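Sts-2 protein (Mus musculus, PDB 3D6A) probably interferes with CBL-mediated down-regulation of receptor tyrosine kinases, keeping activated receptors on the cell surface, with its histidine phosphatase domain in this chain. Local coordinates at residues H17-D22 with D44-R49; P65-C70 with V101-H106. All coordinates share one frame; numbering follows the deposited sequence.

Contact 1: residues H17-D22 with D44-R49. With W (tungsten ion), chain J.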
loop_
_atom_site.group_PDB
_atom_site.type_symbol
_atom_site.label_atom_id
_atom_site.label_comp_id
_atom_site.label_asym_id
_atom_site.label_seq_id
_atom_site.Cartn_x
_atom_site.Cartn_y
_atom_site.Cartn_z
ATOM N N HIS A 17 13.675 2.805 4.747
ATOM C CA HIS A 17 13.143 1.749 3.884
ATOM C C HIS A 17 11.651 1.515 4.138
ATOM O O HIS A 17 11.120 1.846 5.234
ATOM C CB HIS A 17 13.897 0.447 4.167
ATOM C CG HIS A 17 13.793 -0.015 5.588
ATOM N ND1 HIS A 17 12.665 -0.631 6.090
ATOM C CD2 HIS A 17 14.701 -0.012 6.594
ATOM C CE1 HIS A 17 12.864 -0.933 7.363
ATOM N NE2 HIS A 17 14.095 -0.567 7.695
ATOM N N GLY A 18 10.994 0.896 3.153
ATOM C CA GLY A 18 9.584 0.531 3.272
ATOM C C GLY A 18 9.370 -0.641 4.204
ATOM O O GLY A 18 10.327 -1.219 4.716
ATOM N N GLU A 19 8.100 -0.965 4.439
ATOM C CA GLU A 19 7.693 -2.023 5.339
ATOM C C GLU A 19 8.384 -3.327 4.933
ATOM O O GLU A 19 8.334 -3.719 3.769
ATOM C CB GLU A 19 6.158 -2.195 5.274
ATOM C CG GLU A 19 5.603 -3.205 6.263
ATOM C CD GLU A 19 4.136 -3.504 6.043
ATOM O OE1 GLU A 19 3.796 -4.211 5.054
ATOM O OE2 GLU A 19 3.318 -3.044 6.873
ATOM N N ARG A 20 9.021 -3.976 5.909
ATOM C CA ARG A 20 9.578 -5.333 5.761
ATOM C C ARG A 20 8.583 -6.420 6.126
ATOM O O ARG A 20 7.680 -6.222 6.976
ATOM C CB ARG A 20 10.909 -5.494 6.546
ATOM C CG ARG A 20 11.104 -4.478 7.615
ATOM C CD ARG A 20 12.515 -4.345 8.171
ATOM N NE ARG A 20 12.985 -5.535 8.863
ATOM C CZ ARG A 20 13.902 -5.524 9.831
ATOM N NH1 ARG A 20 14.421 -4.367 10.233
ATOM N NH2 ARG A 20 14.289 -6.671 10.413
ATOM N N VAL A 21 8.716 -7.567 5.462
ATOM C CA VAL A 21 7.837 -8.710 5.723
ATOM C C VAL A 21 7.864 -9.149 7.193
ATOM O O VAL A 21 6.821 -9.532 7.753
ATOM C CB VAL A 21 8.148 -9.954 4.809
ATOM C CG1 VAL A 21 7.699 -9.705 3.382
ATOM C CG2 VAL A 21 9.615 -10.333 4.858
ATOM N N ASP A 22 9.041 -9.111 7.820
ATOM C CA ASP A 22 9.135 -9.558 9.219
ATOM C C ASP A 22 8.521 -8.591 10.236
ATOM O O ASP A 22 8.164 -9.023 11.328
ATOM C CB ASP A 22 10.567 -9.945 9.604
ATOM C CG ASP A 22 11.520 -8.776 9.601
ATOM O OD1 ASP A 22 11.201 -7.739 8.982
ATOM O OD2 ASP A 22 12.600 -8.893 10.226
ATOM N N ASP A 44 0.315 -15.093 2.135
ATOM C CA ASP A 44 -0.473 -13.888 2.332
ATOM C C ASP A 44 -0.078 -12.941 1.182
ATOM O O ASP A 44 1.054 -12.980 0.709
ATOM C CB ASP A 44 -0.151 -13.295 3.719
ATOM C CG ASP A 44 -1.001 -12.058 4.076
ATOM O OD1 ASP A 44 -0.748 -10.949 3.550
ATOM O OD2 ASP A 44 -1.902 -12.183 4.927
ATOM N N LEU A 45 -0.988 -12.095 0.727
ATOM C CA LEU A 45 -0.686 -11.171 -0.383
ATOM C C LEU A 45 0.372 -10.102 -0.033
ATOM O O LEU A 45 0.923 -9.447 -0.925
ATOM C CB LEU A 45 -1.964 -10.513 -0.918
ATOM C CG LEU A 45 -2.989 -11.435 -1.601
ATOM C CD1 LEU A 45 -4.197 -10.650 -2.097
ATOM C CD2 LEU A 45 -2.366 -12.259 -2.741
ATOM N N ASN A 46 0.665 -9.933 1.258
ATOM C CA ASN A 46 1.703 -8.999 1.663
ATOM C C ASN A 46 3.135 -9.569 1.550
ATOM O O ASN A 46 4.125 -8.848 1.645
ATOM C CB ASN A 46 1.406 -8.406 3.031
ATOM C CG ASN A 46 2.113 -7.062 3.251
ATOM O OD1 ASN A 46 2.280 -6.264 2.313
ATOM N ND2 ASN A 46 2.527 -6.810 4.497
ATOM N N PHE A 47 3.230 -10.880 1.330
ATOM C CA PHE A 47 4.477 -11.474 0.854
ATOM C C PHE A 47 4.631 -11.058 -0.596
ATOM O O PHE A 47 3.637 -11.027 -1.329
ATOM C CB PHE A 47 4.457 -12.997 1.010
ATOM C CG PHE A 47 4.697 -13.454 2.422
ATOM C CD1 PHE A 47 3.657 -13.480 3.344
ATOM C CD2 PHE A 47 5.971 -13.834 2.842
ATOM C CE1 PHE A 47 3.879 -13.892 4.664
ATOM C CE2 PHE A 47 6.197 -14.244 4.167
ATOM C CZ PHE A 47 5.157 -14.273 5.070
ATOM N N PRO A 48 5.861 -10.692 -0.999
ATOM C CA PRO A 48 6.145 -10.253 -2.366
ATOM C C PRO A 48 6.024 -11.401 -3.375
ATOM O O PRO A 48 6.074 -12.578 -2.990
ATOM C CB PRO A 48 7.594 -9.765 -2.282
ATOM C CG PRO A 48 8.185 -10.539 -1.150
ATOM C CD PRO A 48 7.068 -10.692 -0.154
ATOM N N ARG A 49 5.887 -11.059 -4.654
ATOM C CA ARG A 49 5.740 -12.055 -5.726
ATOM C C ARG A 49 6.855 -13.093 -5.766
ATOM O O ARG A 49 6.612 -14.270 -6.067
ATOM C CB ARG A 49 5.629 -11.367 -7.085
ATOM C CG ARG A 49 4.227 -11.350 -7.668
ATOM C CD ARG A 49 4.272 -11.049 -9.166
ATOM N NE ARG A 49 3.399 -11.938 -9.934
ATOM C CZ ARG A 49 3.822 -12.950 -10.707
ATOM N NH1 ARG A 49 5.123 -13.233 -10.834
ATOM N NH2 ARG A 49 2.939 -13.687 -11.368
HETATM W W W J . 14.784 -0.499 10.127
HETATM O O HOH W 1 13.186 -1.579 10.752
HETATM O O HOH W 2 15.942 -1.465 8.784
HETATM O O HOH W 3 14.471 1.470 9.809
#

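Contact 2: residues P65-C70 with V101-H106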
loop_
_atom_site.group_PDB
_atom_site.type_symbol
_atom_site.label_atom_id
_atom_site.label_comp_id
_atom_site.label_asym_id
_atom_site.label_seq_id
_atom_site.Cartn_x
_atom_site.Cartn_y
_atom_site.Cartn_z
ATOM N N PRO A 65 15.543 -9.540 5.483
ATOM C CA PRO A 65 14.224 -9.699 4.900
ATOM C C PRO A 65 13.971 -8.681 3.783
ATOM O O PRO A 65 14.556 -7.584 3.802
ATOM C CB PRO A 65 13.287 -9.454 6.087
ATOM C CG PRO A 65 14.059 -8.524 6.974
ATOM C CD PRO A 65 15.486 -8.925 6.821
ATOM N N PRO A 66 13.146 -9.064 2.793
ATOM C CA PRO A 66 12.741 -8.141 1.750
ATOM C C PRO A 66 11.566 -7.277 2.195
ATOM O O PRO A 66 10.968 -7.519 3.245
ATOM C CB PRO A 66 12.273 -9.079 0.634
ATOM C CG PRO A 66 11.704 -10.232 1.354
ATOM C CD PRO A 66 12.579 -10.416 2.567
ATOM N N LEU A 67 11.251 -6.285 1.374
ATOM C CA LEU A 67 10.039 -5.492 1.501
ATOM C C LEU A 67 8.815 -6.375 1.343
ATOM O O LEU A 67 8.796 -7.314 0.554
ATOM C CB LEU A 67 10.032 -4.429 0.397
ATOM C CG LEU A 67 10.513 -2.989 0.590
ATOM C CD1 LEU A 67 11.358 -2.670 1.831
ATOM C CD2 LEU A 67 11.076 -2.420 -0.718
ATOM N N SER A 68 7.791 -6.049 2.100
ATOM C CA SER A 68 6.482 -6.613 1.889
ATOM C C SER A 68 5.884 -5.961 0.623
ATOM O O SER A 68 6.463 -5.028 0.075
ATOM C CB SER A 68 5.635 -6.361 3.144
ATOM O OG SER A 68 5.304 -4.987 3.247
ATOM N N SER A 69 4.741 -6.445 0.153
ATOM C CA SER A 69 4.017 -5.772 -0.943
ATOM C C SER A 69 3.606 -4.332 -0.574
ATOM O O SER A 69 3.575 -3.434 -1.430
ATOM C CB SER A 69 2.765 -6.574 -1.319
ATOM O OG SER A 69 3.107 -7.911 -1.662
ATOM N N CYS A 70 3.290 -4.113 0.702
ATOM C CA CYS A 70 2.946 -2.765 1.173
ATOM C C CYS A 70 4.174 -1.859 1.139
ATOM O O CYS A 70 4.075 -0.692 0.773
ATOM C CB CYS A 70 2.331 -2.802 2.581
ATOM S SG CYS A 70 1.676 -1.222 3.146
ATOM N N VAL A 101 18.086 -1.477 -0.572
ATOM C CA VAL A 101 18.364 -1.495 -2.014
ATOM C C VAL A 101 17.065 -1.582 -2.818
ATOM O O VAL A 101 16.926 -0.909 -3.848
ATOM C CB VAL A 101 19.352 -2.613 -2.422
ATOM C CG1 VAL A 101 19.555 -2.610 -3.932
ATOM C CG2 VAL A 101 20.705 -2.413 -1.744
ATOM N N GLN A 102 16.111 -2.372 -2.321
ATOM C CA GLN A 102 14.779 -2.499 -2.926
ATOM C C GLN A 102 13.972 -1.196 -2.890
ATOM O O GLN A 102 13.302 -0.850 -3.851
ATOM C CB GLN A 102 13.958 -3.604 -2.229
ATOM C CG GLN A 102 14.315 -5.013 -2.619
ATOM C CD GLN A 102 13.521 -6.068 -1.858
ATOM O OE1 GLN A 102 13.298 -5.957 -0.652
ATOM N NE2 GLN A 102 13.141 -7.139 -2.560
ATOM N N THR A 103 14.012 -0.492 -1.764
ATOM C CA THR A 103 13.334 0.795 -1.645
ATOM C C THR A 103 13.894 1.773 -2.664
ATOM O O THR A 103 13.138 2.445 -3.370
ATOM C CB THR A 103 13.460 1.379 -0.216
ATOM O OG1 THR A 103 12.844 0.488 0.717
ATOM C CG2 THR A 103 12.790 2.720 -0.133
ATOM N N ALA A 104 15.225 1.821 -2.746
ATOM C CA ALA A 104 15.943 2.643 -3.716
ATOM C C ALA A 104 15.547 2.273 -5.146
ATOM O O ALA A 104 15.193 3.148 -5.940
ATOM C CB ALA A 104 17.471 2.512 -3.511
ATOM N N LYS A 105 15.537 0.976 -5.449
ATOM C CA LYS A 105 15.132 0.509 -6.792
ATOM C C LYS A 105 13.753 0.998 -7.197
ATOM O O LYS A 105 13.596 1.574 -8.272
ATOM C CB LYS A 105 15.197 -1.024 -6.896
ATOM C CG LYS A 105 14.656 -1.584 -8.215
ATOM C CD LYS A 105 15.012 -3.048 -8.393
ATOM C CE LYS A 105 14.351 -3.647 -9.632
ATOM N NZ LYS A 105 14.617 -5.121 -9.739
ATOM N N HIS A 106 12.763 0.768 -6.330
ATOM C CA HIS A 106 11.368 1.177 -6.571
ATOM C C HIS A 106 11.146 2.690 -6.651
ATOM O O HIS A 106 10.281 3.144 -7.415
ATOM C CB HIS A 106 10.432 0.534 -5.528
ATOM C CG HIS A 106 10.368 -0.964 -5.634
ATOM N ND1 HIS A 106 9.898 -1.611 -6.760
ATOM C CD2 HIS A 106 10.742 -1.939 -4.773
ATOM C CE1 HIS A 106 9.983 -2.918 -6.587
ATOM N NE2 HIS A 106 10.485 -3.146 -5.387
#

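Contact 1: residues H17-D22 with D44-R49
The carboxylate of E19 and the amide of N46 meet with their planes 71° apart. N46 ND2 points its N-H within its own amide plane, giving a nearly straight bond (176°) to E19 OE1 at 2.9 Å, yet arrives from above the carboxylate plane. E19 OE1 also accepts from S68 OG, and N46 OD1 takes the backbone N of C70. At the start of 17-22, the H17 ring has the tungsten ion at its edge, in plane, NE2 to tungsten at 2.5 Å. H17 ND1 is occupied by G18 O at 2.8 Å, fixing the ring's rotation. R20 grips D22 side-on, NE to OD1 and NH2 to OD2, each oxygen using its syn lone pair, with the tungsten at the guanidinium edge.

E19 extends with CG anti to the backbone N (chi1 -175°), carrying its carboxylate to N46. Separately, V21 CG1 packs on P48 CD at 3.7 Å, the side chains roughly perpendicular. An Asx turn, D44 OD1 to N46 N at 2.9 Å, holds N46 within a type I turn.

H17 and G18 belong to the family's Arg-His-Gly signature. The bonds imply that a buried carboxylate couples this histidine's loop to 44-49, while E19 OE2 reaches G261 of the second subunit.

Contact 2: residues P65-C70 with V101-H106
Q102 reaches from helix 98-111 to the backbone of the opposing loop: its OE1 accepts the N-H of L67, with L67 N to Q102 OE1 at 2.9 Å and a nearly straight N-H...O angle of 168°. The donor is tilted somewhat from the carbonyl plane of the amide. Q102 sets out with CG beside its backbone N and anti to its carbonyl carbon (chi1 -78°), then runs extended, which carries the amide past L67 to P66. There the OE1 of Q102 lies 3.5 Å from the CB of P66, with NE2 a little farther off, so the amide borders the proline as well as accepting the next N-H.

L67 answers by sliding its side chain past Q102 in the opposite direction. Both of its torsions stray from staggered values, chi2 as far as 15°, a conformation that places CD2 3.5 Å from the CB of Q102. L67 CD1 lies 3.7 Å from the OG1 of T103, a hydroxyl whose polar needs are met by R99 O and G18 N. Farther along the helix, L67 CD2 comes to the edge of the H106 ring, at 4.1 Å from its CD2.

A leucine in place of Q102 would probably leave the backbone N-H of L67 without its acceptor and the P66-L67 backbone less firmly fixed to the helix.

The chemistry is thus one amide-to-backbone bond flanked by van der Waals contacts of the L67 methyl groups, joining two helices of the histidine phosphatase domain: the start of helix 69-85, whose N-cap is S68, and helix 98-111.

In the fold
Leaving strand 11-16, the chain enters 17-22, runs through helices 21-25 and 29-32, and returns at 44-49, where contact 1 closes this strand-free excursion. Contact 2 opens only afterwards: from 65-70 the chain passes along helix 69-85 and strand 89-94 before helix 98-111 comes back against its starting point. The two loops are therefore in series, neither nested nor crossing, although their centres lie just 8 Å apart. They are joined directly, L45 O lying 2.8 Å from S69 OG in a probable hydrogen bond, and by backbone hydrogen bonds of P66 with V21 and S69 with N46. Segment 65-70 thereby sits between the early loops and helix 98-111, and both contacts touch the second subunit.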